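PDB 2O0Y: transcriptional regulator from Rhodococcus sp., which probably binds DNA and regulates transcription as a member of the IclR family, with an N-terminal helix-turn-helix domain and a C-terminal effector-binding-type domain. Local coordinates for residues D27-F32 / E43-T48; G111-L116 / A128-S132; I165-A169 / A179-R183; T218-A222 / L256-D260. All blocks are in the same frame, centred on the assembly; numbering follows the deposited sequence.

Contact 1: D27-F32 / E43-T48; sequences DLLELF and ELVEGT
L31 lays its CD1 methyl over the start of the turn of helix carrying L44 and G47, 3.7 Å from L44 CD2. With no side chain at G47, L31 lies directly on its backbone, CD1 and CD2 both 4.0 Å from G47 CA. L28, three residues earlier, comes in at about a right angle to L44: its CD2 methyl is 3.7 Å from L44 CB and 3.6 Å from T48 CG2, and so fills the groove between residues i and i+4 of helix 41-48. The F32 ring completes the row, presenting CE1 to L44 CD2 at 3.8 Å. L44 is thus touched by three side chains of 27-32.

The segments share no hydrogen bond, and the hydroxyl of T48 is used on its own side of the contact. With OG1 set between the backbone N and the carbonyl carbon (chi1 60°), it donates to L44 O over 2.7 Å, an oxygen that also accepts from T48 N; OG1 in turn accepts from L50 N, just past the helix, and CG2 is left for the leucines. D27, at the margin, offers CB to T48 CG2, while its carboxylate forms a salt bridge with R65 of the second subunit. M62 and V59 of helix 52-64 pack on L28 and L44 respectively, closing the apolar cluster from a third helix. Three helices meeting on a leucine-rich centre, beside the small sheet that includes strands 38-40 and 75-78, are characteristic of the winged helix-turn-helix domain of IclR regulators.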
loop_
_atom_site.group_PDB
_atom_site.type_symbol
_atom_site.label_atom_id
_atom_site.label_comp_id
_atom_site.label_asym_id
_atom_site.label_seq_id
_atom_site.Cartn_x
_atom_site.Cartn_y
_atom_site.Cartn_z
ATOM N N ASP B 27 18.847 10.762 7.729
ATOM C CA ASP B 27 19.645 9.765 8.425
ATOM C C ASP B 27 18.811 8.873 9.370
ATOM O O ASP B 27 19.099 7.666 9.590
ATOM C CB ASP B 27 20.788 10.478 9.225
ATOM C CG ASP B 27 21.791 11.131 8.329
ATOM O OD1 ASP B 27 21.779 10.861 7.093
ATOM O OD2 ASP B 27 22.592 11.966 8.831
ATOM N N LEU B 28 17.798 9.469 9.984
ATOM C CA LEU B 28 16.929 8.716 10.918
ATOM C C LEU B 28 16.028 7.777 10.135
ATOM O O LEU B 28 15.921 6.608 10.471
ATOM C CB LEU B 28 16.045 9.693 11.764
ATOM C CG LEU B 28 16.864 10.478 12.812
ATOM C CD1 LEU B 28 16.002 11.643 13.403
ATOM C CD2 LEU B 28 17.222 9.507 14.001
ATOM N N LEU B 29 15.409 8.274 9.062
ATOM C CA LEU B 29 14.532 7.421 8.250
ATOM C C LEU B 29 15.297 6.280 7.617
ATOM O O LEU B 29 14.793 5.177 7.455
ATOM C CB LEU B 29 13.898 8.283 7.166
ATOM C CG LEU B 29 12.862 9.313 7.620
ATOM C CD1 LEU B 29 12.467 10.247 6.465
ATOM C CD2 LEU B 29 11.623 8.502 8.097
ATOM N N GLU B 30 16.539 6.531 7.260
ATOM C CA GLU B 30 17.376 5.440 6.702
ATOM C C GLU B 30 17.583 4.269 7.634
ATOM O O GLU B 30 17.964 3.177 7.202
ATOM C CB GLU B 30 18.737 6.006 6.313
ATOM C CG GLU B 30 18.653 6.977 5.158
ATOM C CD GLU B 30 18.620 6.295 3.821
ATOM O OE1 GLU B 30 18.718 5.032 3.773
ATOM O OE2 GLU B 30 18.487 7.013 2.803
ATOM N N LEU B 31 17.341 4.453 8.934
ATOM C CA LEU B 31 17.553 3.322 9.858
ATOM C C LEU B 31 16.338 2.363 9.824
ATOM O O LEU B 31 16.378 1.293 10.367
ATOM C CB LEU B 31 17.709 3.851 11.316
ATOM C CG LEU B 31 19.038 4.576 11.570
ATOM C CD1 LEU B 31 18.977 5.266 12.963
ATOM C CD2 LEU B 31 20.153 3.555 11.477
ATOM N N PHE B 32 15.232 2.769 9.230
ATOM C CA PHE B 32 14.079 1.872 9.057
ATOM C C PHE B 32 14.215 1.084 7.788
ATOM O O PHE B 32 14.339 1.671 6.669
ATOM C CB PHE B 32 12.748 2.679 9.032
ATOM C CG PHE B 32 12.482 3.416 10.348
ATOM C CD1 PHE B 32 13.143 4.591 10.618
ATOM C CD2 PHE B 32 11.612 2.882 11.322
ATOM C CE1 PHE B 32 12.963 5.276 11.833
ATOM C CE2 PHE B 32 11.403 3.544 12.548
ATOM C CZ PHE B 32 12.051 4.724 12.839
ATOM N N GLU B 43 17.982 3.033 19.668
ATOM C CA GLU B 43 18.489 2.649 18.371
ATOM C C GLU B 43 18.719 3.875 17.445
ATOM O O GLU B 43 19.678 3.901 16.675
ATOM C CB GLU B 43 17.533 1.669 17.677
ATOM C CG GLU B 43 17.543 0.273 18.306
ATOM C CD GLU B 43 16.625 -0.671 17.573
ATOM O OE1 GLU B 43 15.412 -0.514 17.725
ATOM O OE2 GLU B 43 17.118 -1.576 16.844
ATOM N N LEU B 44 17.804 4.848 17.469
ATOM C CA LEU B 44 17.949 6.033 16.589
ATOM C C LEU B 44 19.139 6.860 16.997
ATOM O O LEU B 44 19.912 7.335 16.130
ATOM C CB LEU B 44 16.677 6.870 16.589
ATOM C CG LEU B 44 15.468 6.055 16.039
ATOM C CD1 LEU B 44 14.222 6.916 16.221
ATOM C CD2 LEU B 44 15.614 5.623 14.545
ATOM N N VAL B 45 19.378 6.957 18.301
ATOM C CA VAL B 45 20.614 7.635 18.800
ATOM C C VAL B 45 21.864 6.886 18.435
ATOM O O VAL B 45 22.824 7.483 17.904
ATOM C CB VAL B 45 20.555 7.847 20.336
ATOM C CG1 VAL B 45 21.908 8.390 20.893
ATOM C CG2 VAL B 45 19.433 8.790 20.634
ATOM N N GLU B 46 21.881 5.583 18.700
ATOM C CA GLU B 46 23.065 4.744 18.360
ATOM C C GLU B 46 23.387 4.716 16.861
ATOM O O GLU B 46 24.560 4.743 16.455
ATOM C CB GLU B 46 22.808 3.325 18.832
ATOM C CG GLU B 46 22.990 3.242 20.358
ATOM C CD GLU B 46 22.671 1.887 20.935
ATOM O OE1 GLU B 46 22.057 1.017 20.247
ATOM O OE2 GLU B 46 23.038 1.729 22.108
ATOM N N GLY B 47 22.338 4.668 16.044
ATOM C CA GLY B 47 22.502 4.526 14.608
ATOM C C GLY B 47 22.931 5.835 13.952
ATOM O O GLY B 47 23.640 5.837 12.945
ATOM N N THR B 48 22.543 6.955 14.523
ATOM C CA THR B 48 22.971 8.244 13.984
ATOM C C THR B 48 24.156 8.881 14.682
ATOM O O THR B 48 24.755 9.787 14.108
ATOM C CB THR B 48 21.841 9.284 14.033
ATOM O OG1 THR B 48 21.433 9.475 15.387
ATOM C CG2 THR B 48 20.612 8.902 13.134
#

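Contact 2: G111-L116 / A128-S132; sequences GETVNL and AQCES
N115 and Q129 lie side by side on one face of an antiparallel strand pair and join their amides: Q129 NE2 donates to N115 OD1 over 2.7 Å, with an N-H...O angle of 166°. The acceptor sits in the Q129 amide plane, although the two amide planes are turned 51° apart. Extension of the Q129 chain, CG trans to N (chi1 -176°), carries its amide across to the neighbouring strand, and NE2 has a second acceptor in I140 O.

Beneath these side chains the ladder is regular. V114 and C130 form a hydrogen-bonded pair with both bonds made: V114 N reaches C130 O at 2.8 Å, and C130 N returns to V114 O at 2.8 Å. L116 N continues it to A128 O, again at 2.8 Å. N115 and Q129 between them are a non-hydrogen-bonded pair, and N115 turns its backbone bonds to T224 of strand 219-228.

Past the ladder, side chains take over. S132 OG donates to G111 O at 2.8 Å, meeting it from above the carbonyl plane, and also accepts from A134 N. S132 N makes only a weak bond, 3.5 Å long, to T113 OG1, whose stronger partner is S138 O. The opposite face, with V114, L116, A128 and C130, is turned to helix 97-110 and other apolar neighbours. The bonding therefore implies that, where regular backbone pairing stops at the open end of the 113-120/123-130 hairpin, the S132 hydroxyl carries the link to G111, with T113 OG1 adding only a weak one.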
loop_
_atom_site.group_PDB
_atom_site.type_symbol
_atom_site.label_atom_id
_atom_site.label_comp_id
_atom_site.label_asym_id
_atom_site.label_seq_id
_atom_site.Cartn_x
_atom_site.Cartn_y
_atom_site.Cartn_z
ATOM N N GLY B 111 9.148 -14.999 -29.766
ATOM C CA GLY B 111 7.937 -14.748 -30.550
ATOM C C GLY B 111 6.689 -14.704 -29.686
ATOM O O GLY B 111 5.553 -14.608 -30.196
ATOM N N GLU B 112 6.897 -14.745 -28.357
ATOM C CA GLU B 112 5.813 -14.761 -27.381
ATOM C C GLU B 112 5.784 -13.508 -26.508
ATOM O O GLU B 112 6.829 -12.848 -26.331
ATOM C CB GLU B 112 5.917 -16.001 -26.484
ATOM C CG GLU B 112 5.995 -17.326 -27.210
ATOM C CD GLU B 112 4.838 -17.635 -28.115
ATOM O OE1 GLU B 112 3.832 -16.910 -28.074
ATOM O OE2 GLU B 112 4.910 -18.671 -28.824
ATOM N N THR B 113 4.591 -13.188 -25.997
ATOM C CA THR B 113 4.406 -12.104 -25.043
ATOM C C THR B 113 5.107 -12.482 -23.751
ATOM O O THR B 113 4.960 -13.621 -23.296
ATOM C CB THR B 113 2.925 -11.854 -24.782
ATOM O OG1 THR B 113 2.351 -11.296 -25.992
ATOM C CG2 THR B 113 2.744 -10.815 -23.581
ATOM N N VAL B 114 5.872 -11.534 -23.186
ATOM C CA VAL B 114 6.612 -11.738 -21.958
ATOM C C VAL B 114 5.903 -10.935 -20.886
ATOM O O VAL B 114 5.799 -9.727 -21.013
ATOM C CB VAL B 114 8.041 -11.243 -22.096
ATOM C CG1 VAL B 114 8.746 -11.376 -20.773
ATOM C CG2 VAL B 114 8.773 -12.076 -23.178
ATOM N N ASN B 115 5.445 -11.604 -19.814
ATOM C CA ASN B 115 4.708 -10.947 -18.700
ATOM C C ASN B 115 5.550 -11.016 -17.440
ATOM O O ASN B 115 6.099 -12.080 -17.141
ATOM C CB ASN B 115 3.416 -11.738 -18.430
ATOM C CG ASN B 115 2.395 -11.568 -19.556
ATOM O OD1 ASN B 115 2.150 -10.453 -20.008
ATOM N ND2 ASN B 115 1.855 -12.664 -20.045
ATOM N N LEU B 116 5.627 -9.931 -16.674
ATOM C CA LEU B 116 6.305 -9.993 -15.384
ATOM C C LEU B 116 5.184 -9.957 -14.376
ATOM O O LEU B 116 4.466 -8.952 -14.290
ATOM C CB LEU B 116 7.241 -8.798 -15.143
ATOM C CG LEU B 116 8.216 -8.898 -13.944
ATOM C CD1 LEU B 116 9.388 -7.980 -14.173
ATOM C CD2 LEU B 116 7.566 -8.372 -12.686
ATOM N N ALA B 128 4.476 -5.671 -15.564
ATOM C CA ALA B 128 5.111 -5.188 -16.786
ATOM C C ALA B 128 5.008 -6.242 -17.870
ATOM O O ALA B 128 4.897 -7.426 -17.553
ATOM C CB ALA B 128 6.630 -4.836 -16.529
ATOM N N GLN B 129 5.014 -5.811 -19.147
ATOM C CA GLN B 129 4.699 -6.727 -20.257
ATOM C C GLN B 129 5.394 -6.306 -21.538
ATOM O O GLN B 129 5.448 -5.108 -21.819
ATOM C CB GLN B 129 3.184 -6.663 -20.489
ATOM C CG GLN B 129 2.622 -7.624 -21.549
ATOM C CD GLN B 129 1.098 -7.590 -21.582
ATOM O OE1 GLN B 129 0.515 -6.612 -22.057
ATOM N NE2 GLN B 129 0.440 -8.645 -21.027
ATOM N N CYS B 130 5.915 -7.255 -22.307
ATOM C CA CYS B 130 6.415 -6.952 -23.642
ATOM C C CYS B 130 5.697 -7.876 -24.610
ATOM O O CYS B 130 5.939 -9.092 -24.612
ATOM C CB CYS B 130 7.919 -7.204 -23.726
ATOM S SG CYS B 130 8.833 -5.932 -22.767
ATOM N N GLU B 131 4.791 -7.322 -25.406
ATOM C CA GLU B 131 4.013 -8.158 -26.311
ATOM C C GLU B 131 4.838 -8.511 -27.526
ATOM O O GLU B 131 5.651 -7.708 -27.998
ATOM C CB GLU B 131 2.793 -7.416 -26.765
ATOM C CG GLU B 131 1.661 -7.340 -25.698
ATOM C CD GLU B 131 0.486 -6.586 -26.284
ATOM O OE1 GLU B 131 -0.111 -7.088 -27.248
ATOM O OE2 GLU B 131 0.197 -5.470 -25.839
ATOM N N SER B 132 4.622 -9.698 -28.066
ATOM C CA SER B 132 5.240 -10.048 -29.334
ATOM C C SER B 132 4.416 -9.441 -30.499
ATOM O O SER B 132 3.379 -8.821 -30.286
ATOM C CB SER B 132 5.374 -11.562 -29.479
ATOM O OG SER B 132 4.183 -12.199 -29.926
#

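Contact 3: I165-A169 / A179-R183; sequences IDDVA and ADQLR
I165 points its CG2 branch into the face of helix 178-192, where that methyl lies 4.0 Å from both A179 O and R183 N. The same CG2 sits over one face of the R183 guanidinium, offset toward its rim, and CD1 continues alongside the R183 backbone. D166, next in sequence, reaches around the edge of the interface: its OD1 accepts from R183 NH2 at 2.7 Å in a salt bridge. The oxygen lies close to the guanidinium plane, whereas the donor stands well above the carboxylate plane, the two groups being turned 77° apart. A bend at chi3 (-75°) brings the arginine head back over its own helix, so that NH1 also pairs with D180 OD1 at 3.4 Å and the three charges form a network.

The two elements are successive helices of the C-terminal IclR domain, joined by a short connection; the axes of segments 165-169 and 179-183 approach to 9.0 Å, their directions 123° apart. On the inner side V168 meets L182 at about a right angle, CG1 to CD2 3.8 Å, while L122, L148 and W149 cover the valine from loops. At A169 the backbones draw nearer than at I165 and R183, A169 CA lying 5.1 Å from A179 CA, and A169 CB rests 3.6 Å from A179 CA and 3.9 Å from A179 CB.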
loop_
_atom_site.group_PDB
_atom_site.type_symbol
_atom_site.label_atom_id
_atom_site.label_comp_id
_atom_site.label_asym_id
_atom_site.label_seq_id
_atom_site.Cartn_x
_atom_site.Cartn_y
_atom_site.Cartn_z
ATOM N N ILE B 165 -1.279 -21.917 -0.163
ATOM C CA ILE B 165 -1.724 -22.897 -1.154
ATOM C C ILE B 165 -3.171 -23.393 -0.895
ATOM O O ILE B 165 -4.018 -23.390 -1.802
ATOM C CB ILE B 165 -0.677 -24.029 -1.327
ATOM C CG1 ILE B 165 0.494 -23.495 -2.190
ATOM C CG2 ILE B 165 -1.298 -25.249 -1.990
ATOM C CD1 ILE B 165 1.629 -24.483 -2.424
ATOM N N ASP B 166 -3.466 -23.753 0.347
ATOM C CA ASP B 166 -4.805 -24.237 0.684
ATOM C C ASP B 166 -5.902 -23.237 0.305
ATOM O O ASP B 166 -6.920 -23.619 -0.278
ATOM C CB ASP B 166 -4.899 -24.585 2.168
ATOM C CG ASP B 166 -4.364 -25.972 2.488
ATOM O OD1 ASP B 166 -4.266 -26.819 1.574
ATOM O OD2 ASP B 166 -4.050 -26.225 3.673
ATOM N N ASP B 167 -5.685 -21.960 0.630
ATOM C CA ASP B 167 -6.699 -20.943 0.399
ATOM C C ASP B 167 -6.893 -20.689 -1.092
ATOM O O ASP B 167 -8.028 -20.568 -1.566
ATOM C CB ASP B 167 -6.359 -19.646 1.140
ATOM C CG ASP B 167 -6.373 -19.807 2.653
ATOM O OD1 ASP B 167 -7.116 -20.670 3.221
ATOM O OD2 ASP B 167 -5.621 -19.037 3.283
ATOM N N VAL B 168 -5.787 -20.623 -1.829
ATOM C CA VAL B 168 -5.796 -20.530 -3.289
ATOM C C VAL B 168 -6.552 -21.729 -3.874
ATOM O O VAL B 168 -7.290 -21.583 -4.847
ATOM C CB VAL B 168 -4.345 -20.485 -3.840
ATOM C CG1 VAL B 168 -4.279 -20.806 -5.334
ATOM C CG2 VAL B 168 -3.709 -19.124 -3.562
ATOM N N ALA B 169 -6.372 -22.902 -3.266
ATOM C CA ALA B 169 -6.988 -24.138 -3.762
ATOM C C ALA B 169 -8.502 -24.122 -3.535
ATOM O O ALA B 169 -9.256 -24.609 -4.374
ATOM C CB ALA B 169 -6.367 -25.366 -3.092
ATOM N N ALA B 179 -6.117 -29.397 -3.249
ATOM C CA ALA B 179 -5.120 -28.651 -2.447
ATOM C C ALA B 179 -3.768 -29.362 -2.569
ATOM O O ALA B 179 -2.770 -28.780 -3.002
ATOM C CB ALA B 179 -5.571 -28.582 -0.980
ATOM N N ASP B 180 -3.788 -30.645 -2.223
ATOM C CA ASP B 180 -2.658 -31.573 -2.333
ATOM C C ASP B 180 -1.998 -31.585 -3.705
ATOM O O ASP B 180 -0.767 -31.593 -3.773
ATOM C CB ASP B 180 -3.108 -32.999 -1.975
ATOM C CG ASP B 180 -3.602 -33.118 -0.544
ATOM O OD1 ASP B 180 -3.280 -32.234 0.281
ATOM O OD2 ASP B 180 -4.298 -34.115 -0.236
ATOM N N GLN B 181 -2.813 -31.568 -4.774
ATOM C CA GLN B 181 -2.324 -31.574 -6.158
ATOM C C GLN B 181 -1.509 -30.306 -6.460
ATOM O O GLN B 181 -0.347 -30.376 -6.865
ATOM C CB GLN B 181 -3.488 -31.674 -7.156
ATOM C CG GLN B 181 -4.349 -32.931 -7.063
ATOM N N LEU B 182 -2.136 -29.148 -6.262
ATOM C CA LEU B 182 -1.454 -27.881 -6.373
ATOM C C LEU B 182 -0.133 -27.826 -5.587
ATOM O O LEU B 182 0.883 -27.421 -6.134
ATOM C CB LEU B 182 -2.388 -26.742 -5.971
ATOM C CG LEU B 182 -1.942 -25.308 -6.299
ATOM C CD1 LEU B 182 -1.643 -25.095 -7.806
ATOM C CD2 LEU B 182 -2.975 -24.309 -5.839
ATOM N N ARG B 183 -0.144 -28.258 -4.324
ATOM C CA ARG B 183 1.066 -28.313 -3.484
ATOM C C ARG B 183 2.200 -29.130 -4.141
ATOM O O ARG B 183 3.380 -28.757 -4.056
ATOM C CB ARG B 183 0.727 -28.886 -2.097
ATOM C CG ARG B 183 1.819 -28.723 -1.022
ATOM C CD ARG B 183 1.350 -29.189 0.372
ATOM N NE ARG B 183 0.446 -28.188 0.933
ATOM C CZ ARG B 183 -0.881 -28.298 0.987
ATOM N NH1 ARG B 183 -1.495 -29.394 0.550
ATOM N NH2 ARG B 183 -1.590 -27.301 1.493
#

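Contact 4: T218-A222 / L256-D260; sequences TVVAA and LPGLD
V220 makes the larger part of the contact with the C-terminal tail: CG1 lies 3.6 Å from L259 O and CG2 3.8 Å from D260 OXT, values to be read with caution because the last residues of the chain are strained in the model. The valine rotamer explains this division. CG1 stands beside the backbone N and opposite the carbonyl carbon (chi1 -67°), while CG2 occupies the space between the two, so both methyls are presented to the tail together. CG2 also approaches L259 CB and L256 CD1, though at a looser 4.4 Å each.

A221, next along, points to the same side as V220 rather than alternating with it, which reflects a classic beta bulge: both residues face L212 on strand 205-213. Its CB meets L259 CD1 at 4.2 Å and L256 CD1 at 4.4 Å. The two leucines share one conformation, CG beside the backbone N and the chain extended at chi2, and each directs its CD1 methyl to A221. L116 and I118 of strand 113-120 pack on L259 and A221.

No hydrogen bond crosses between the segments. D260 OXT is buried here without a partner in the model, and the implausibly short D260 N to L256 O separation makes the local tail geometry doubtful. D260 also packs on R87 of the second subunit. The arrangement is that of a chain end leaving helix 237-254 and lying against the bulged start of the internal strand 219-228 in the six-stranded antiparallel sheet of the GAF-like IclR C-terminal domain.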
loop_
_atom_site.group_PDB
_atom_site.type_symbol
_atom_site.label_atom_id
_atom_site.label_comp_id
_atom_site.label_asym_id
_atom_site.label_seq_id
_atom_site.Cartn_x
_atom_site.Cartn_y
_atom_site.Cartn_z
ATOM N N THR B 218 14.822 -15.097 -2.497
ATOM C CA THR B 218 13.372 -15.204 -2.350
ATOM C C THR B 218 12.666 -14.851 -3.681
ATOM O O THR B 218 13.050 -13.882 -4.346
ATOM C CB THR B 218 12.886 -14.240 -1.251
ATOM O OG1 THR B 218 13.544 -14.535 0.002
ATOM C CG2 THR B 218 11.379 -14.334 -1.077
ATOM N N VAL B 219 11.646 -15.626 -4.061
ATOM C CA VAL B 219 10.900 -15.370 -5.320
ATOM C C VAL B 219 10.025 -14.173 -5.121
ATOM O O VAL B 219 9.147 -14.190 -4.245
ATOM C CB VAL B 219 10.067 -16.620 -5.720
ATOM C CG1 VAL B 219 9.248 -16.393 -7.029
ATOM C CG2 VAL B 219 11.008 -17.838 -5.884
ATOM N N VAL B 220 10.280 -13.121 -5.906
ATOM C CA VAL B 220 9.502 -11.884 -5.793
ATOM C C VAL B 220 8.631 -11.664 -7.027
ATOM O O VAL B 220 7.739 -10.851 -7.019
ATOM C CB VAL B 220 10.394 -10.646 -5.590
ATOM C CG1 VAL B 220 11.105 -10.721 -4.170
ATOM C CG2 VAL B 220 11.402 -10.472 -6.722
ATOM N N ALA B 221 8.895 -12.394 -8.095
ATOM C CA ALA B 221 8.111 -12.210 -9.323
ATOM C C ALA B 221 8.319 -13.433 -10.175
ATOM O O ALA B 221 9.153 -14.275 -9.853
ATOM C CB ALA B 221 8.569 -10.940 -10.082
ATOM N N ALA B 222 7.552 -13.547 -11.256
ATOM C CA ALA B 222 7.657 -14.710 -12.143
ATOM C C ALA B 222 7.772 -14.187 -13.568
ATOM O O ALA B 222 6.881 -13.480 -14.055
ATOM C CB ALA B 222 6.445 -15.561 -11.981
ATOM N N LEU B 256 15.168 -5.906 -8.838
ATOM C CA LEU B 256 13.873 -5.302 -9.124
ATOM C C LEU B 256 13.471 -4.398 -7.967
ATOM O O LEU B 256 12.662 -4.796 -7.153
ATOM C CB LEU B 256 12.822 -6.377 -9.346
ATOM C CG LEU B 256 12.970 -7.195 -10.654
ATOM C CD1 LEU B 256 12.113 -8.428 -10.578
ATOM C CD2 LEU B 256 12.551 -6.339 -11.870
ATOM N N PRO B 257 14.055 -3.189 -7.904
ATOM C CA PRO B 257 13.753 -2.239 -6.826
ATOM C C PRO B 257 12.245 -2.015 -6.746
ATOM O O PRO B 257 11.597 -1.769 -7.762
ATOM C CB PRO B 257 14.476 -0.977 -7.289
ATOM C CG PRO B 257 15.651 -1.504 -8.084
ATOM C CD PRO B 257 15.027 -2.618 -8.867
ATOM N N GLY B 258 11.663 -2.127 -5.573
ATOM C CA GLY B 258 10.200 -1.975 -5.504
ATOM C C GLY B 258 9.481 -3.281 -5.317
ATOM O O GLY B 258 8.411 -3.311 -4.740
ATOM N N LEU B 259 10.087 -4.356 -5.830
ATOM C CA LEU B 259 9.658 -5.737 -5.648
ATOM C C LEU B 259 10.757 -6.430 -4.861
ATOM O O LEU B 259 10.463 -7.169 -3.947
ATOM C CB LEU B 259 9.526 -6.478 -7.003
ATOM C CG LEU B 259 8.803 -5.818 -8.174
ATOM C CD1 LEU B 259 8.660 -6.758 -9.343
ATOM C CD2 LEU B 259 7.426 -5.353 -7.730
ATOM N N ASP B 260 11.997 -6.254 -5.342
ATOM C CA ASP B 260 13.310 -6.451 -4.670
ATOM C C ASP B 260 14.420 -7.052 -5.534
ATOM O O ASP B 260 15.481 -6.446 -5.771
ATOM C CB ASP B 260 13.228 -7.068 -3.275
ATOM C CG ASP B 260 12.670 -6.105 -2.268
ATOM O OD1 ASP B 260 13.139 -4.945 -2.216
ATOM O OD2 ASP B 260 11.739 -6.503 -1.533
ATOM O OXT ASP B 260 14.312 -8.135 -6.059
#

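How the contacts relate
Contact 1 belongs to the helix-turn-helix domain, presumably DNA-binding, and contacts 2, 3 and 4 to the C-terminal region, the centres of contacts 1 and 2 lying about 42 Å apart on opposite sides of the chain's centre. Contact 2 is the buried one; the other three are partly buried. Contacts 2 and 4 share a sheet, through the neighbouring strands 113-120 and 219-228, and touch directly where L116 CD2 packs 3.8 Å from A221 CB. Their chemistry differs nonetheless: backbone and amide hydrogen bonds in contact 2, apolar packing in contact 4. Contacts 1 and 3 join helices, the first by apolar packing, mainly of leucines, with no hydrogen bond across, the second with a surface salt bridge. Contacts 1 and 4 both reach the second subunit.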